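Local coordinates for membrane-bound lytic murein transglycosylase A (Burkholderia pseudomallei, PDB 6QK4), which probably cleaves the peptidoglycan glycosidic bond between N-acetylmuramic acid and N-acetylglucosamine, forming a 1,6-anhydro ring on the muramic acid residue, at residues Asn153-Val158 with Thr181-Gly186. Numbering follows the deposited sequence.
Sequences NELVWV and TVMRVG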
loop_
_atom_site.group_PDB
_atom_site.type_symbol
_atom_site.label_atom_id
_atom_site.label_comp_id
_atom_site.label_asym_id
_atom_site.label_seq_id
_atom_site.Cartn_x
_atom_site.Cartn_y
_atom_site.Cartn_z
ATOM N N ASN A 153 -13.796 -20.910 -16.037
ATOM C CA ASN A 153 -12.555 -20.677 -15.317
ATOM C C ASN A 153 -12.706 -19.582 -14.267
ATOM O O ASN A 153 -11.710 -18.972 -13.862
ATOM C CB ASN A 153 -11.436 -20.339 -16.301
ATOM C CG ASN A 153 -11.050 -21.533 -17.181
ATOM O OD1 ASN A 153 -10.412 -22.484 -16.717
ATOM N ND2 ASN A 153 -11.448 -21.485 -18.441
ATOM N N GLU A 154 -13.944 -19.293 -13.865
ATOM C CA GLU A 154 -14.199 -18.233 -12.897
ATOM C C GLU A 154 -13.684 -18.658 -11.522
ATOM O O GLU A 154 -13.846 -19.812 -11.106
ATOM C CB GLU A 154 -15.705 -17.917 -12.867
ATOM C CG GLU A 154 -16.296 -17.415 -14.186
ATOM C CD GLU A 154 -16.737 -18.551 -15.105
ATOM O OE1 GLU A 154 -16.557 -19.713 -14.696
ATOM O OE2 GLU A 154 -17.223 -18.270 -16.227
ATOM N N LEU A 155 -13.008 -17.741 -10.822
ATOM C CA LEU A 155 -12.491 -18.002 -9.490
ATOM C C LEU A 155 -13.487 -17.538 -8.418
ATOM O O LEU A 155 -13.709 -18.266 -7.435
ATOM C CB LEU A 155 -11.123 -17.318 -9.339
ATOM C CG LEU A 155 -10.413 -17.373 -7.999
ATOM C CD1 LEU A 155 -10.182 -18.845 -7.575
ATOM C CD2 LEU A 155 -9.086 -16.543 -7.982
ATOM N N VAL A 156 -14.141 -16.412 -8.656
ATOM C CA VAL A 156 -15.062 -15.796 -7.709
ATOM C C VAL A 156 -15.768 -14.664 -8.451
ATOM O O VAL A 156 -15.295 -14.203 -9.511
ATOM C CB VAL A 156 -14.265 -15.295 -6.472
ATOM C CG1 VAL A 156 -13.300 -14.163 -6.865
ATOM C CG2 VAL A 156 -15.169 -14.840 -5.367
ATOM N N TRP A 157 -16.901 -14.205 -7.914
ATOM C CA TRP A 157 -17.704 -13.168 -8.553
ATOM C C TRP A 157 -17.774 -11.913 -7.681
ATOM O O TRP A 157 -18.170 -11.996 -6.522
ATOM C CB TRP A 157 -19.120 -13.687 -8.840
ATOM C CG TRP A 157 -19.114 -14.893 -9.718
ATOM C CD1 TRP A 157 -18.890 -16.208 -9.341
ATOM C CD2 TRP A 157 -19.313 -14.902 -11.115
ATOM N NE1 TRP A 157 -18.955 -17.028 -10.447
ATOM C CE2 TRP A 157 -19.218 -16.248 -11.549
ATOM C CE3 TRP A 157 -19.572 -13.897 -12.062
ATOM C CZ2 TRP A 157 -19.366 -16.606 -12.884
ATOM C CZ3 TRP A 157 -19.728 -14.258 -13.385
ATOM C CH2 TRP A 157 -19.626 -15.601 -13.788
ATOM N N VAL A 158 -17.433 -10.743 -8.248
ATOM C CA VAL A 158 -17.416 -9.544 -7.424
ATOM C C VAL A 158 -18.494 -8.540 -7.865
ATOM O O VAL A 158 -19.245 -8.755 -8.826
ATOM C CB VAL A 158 -15.989 -8.914 -7.388
ATOM C CG1 VAL A 158 -14.970 -9.906 -6.877
ATOM C CG2 VAL A 158 -15.542 -8.392 -8.821
ATOM N N THR A 181 -16.585 -15.148 4.978
ATOM C CA THR A 181 -15.178 -15.520 4.863
ATOM C C THR A 181 -14.448 -14.550 3.927
ATOM O O THR A 181 -15.060 -13.675 3.309
ATOM C CB THR A 181 -15.053 -16.964 4.363
ATOM O OG1 THR A 181 -13.718 -17.427 4.579
ATOM C CG2 THR A 181 -15.362 -17.066 2.902
ATOM N N VAL A 182 -13.119 -14.695 3.840
ATOM C CA VAL A 182 -12.283 -13.798 3.035
ATOM C C VAL A 182 -11.423 -14.650 2.117
ATOM O O VAL A 182 -10.886 -15.674 2.536
ATOM C CB VAL A 182 -11.413 -12.884 3.924
ATOM C CG1 VAL A 182 -10.398 -12.098 3.085
ATOM C CG2 VAL A 182 -12.283 -11.939 4.671
ATOM N N MET A 183 -11.326 -14.261 0.854
ATOM C CA MET A 183 -10.486 -14.971 -0.096
ATOM C C MET A 183 -9.348 -14.058 -0.517
ATOM O O MET A 183 -9.605 -12.972 -1.045
ATOM C CB MET A 183 -11.306 -15.378 -1.316
ATOM C CG MET A 183 -10.509 -16.141 -2.294
ATOM S SD MET A 183 -11.366 -16.390 -3.848
ATOM C CE MET A 183 -10.036 -17.145 -4.668
ATOM N N ARG A 184 -8.101 -14.489 -0.312
ATOM C CA ARG A 184 -6.965 -13.730 -0.842
ATOM C C ARG A 184 -6.627 -14.224 -2.246
ATOM O O ARG A 184 -6.581 -15.428 -2.499
ATOM C CB ARG A 184 -5.745 -13.840 0.077
ATOM C CG ARG A 184 -6.109 -13.447 1.480
ATOM C CD ARG A 184 -5.084 -12.563 2.203
ATOM N NE ARG A 184 -5.653 -11.912 3.402
ATOM C CZ ARG A 184 -6.311 -12.542 4.381
ATOM N NH1 ARG A 184 -6.482 -13.866 4.354
ATOM N NH2 ARG A 184 -6.785 -11.855 5.408
ATOM N N VAL A 185 -6.428 -13.295 -3.167
ATOM C CA VAL A 185 -6.074 -13.656 -4.533
ATOM C C VAL A 185 -4.723 -13.044 -4.835
ATOM O O VAL A 185 -4.403 -11.964 -4.329
ATOM C CB VAL A 185 -7.125 -13.178 -5.541
ATOM C CG1 VAL A 185 -8.485 -13.807 -5.262
ATOM C CG2 VAL A 185 -7.213 -11.645 -5.592
ATOM N N GLY A 186 -3.921 -13.759 -5.631
ATOM C CA GLY A 186 -2.631 -13.281 -6.082
ATOM C C GLY A 186 -2.440 -13.509 -7.571
ATOM O O GLY A 186 -3.379 -13.922 -8.266
#
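Met-183 reaches across from strand 182-190 and sets its terminal methyl on the forked end of Leu-155. Its CE lies 3.4 Å from Leu-155 CG and 3.4 Å from Leu-155 CD1, with Leu-155 CD2 at 3.5 Å, so the methyl meets the branch head-on, almost in line with the CB-CG bond. These are close carbon contacts. The reach comes from a fully extended thioether chain, whose CG stands anti to the backbone N (chi1 -178°). Leucine answers with a similar first torsion (chi1 176°), and the two chains meet at a slant. Farther back along the methionine, SD passes Val-156 at 4.1 Å from its CB. On the other flank of the fork, Leu-155 CD2 touches Val-185 CG1 at 3.9 Å, these two side chains running past one another in opposite senses.

Consecutive residues Leu-155 and Val-156 both point at the facing strand because Leu-155 has a helix-like psi and both bond through their backbones to Leu-125, as in a classic beta bulge. Met-183 and Val-185 follow ordinary strand alternation. The axes of 154-158 and 182-186, 9.8 Å apart at closest approach and 121° between directions, are too distant for backbone pairing: the strands face each other across the interior of the MltA-specific insert domain, consistent with its barrel-like fold. Phe-242 touches both Leu-155 and Val-185, and Leu-177 packs on Val-156. Joined by aliphatic carbon and one thioether, the buried interface rests on dispersion and exclusion of water, with shape rather than polar bonding setting its fit.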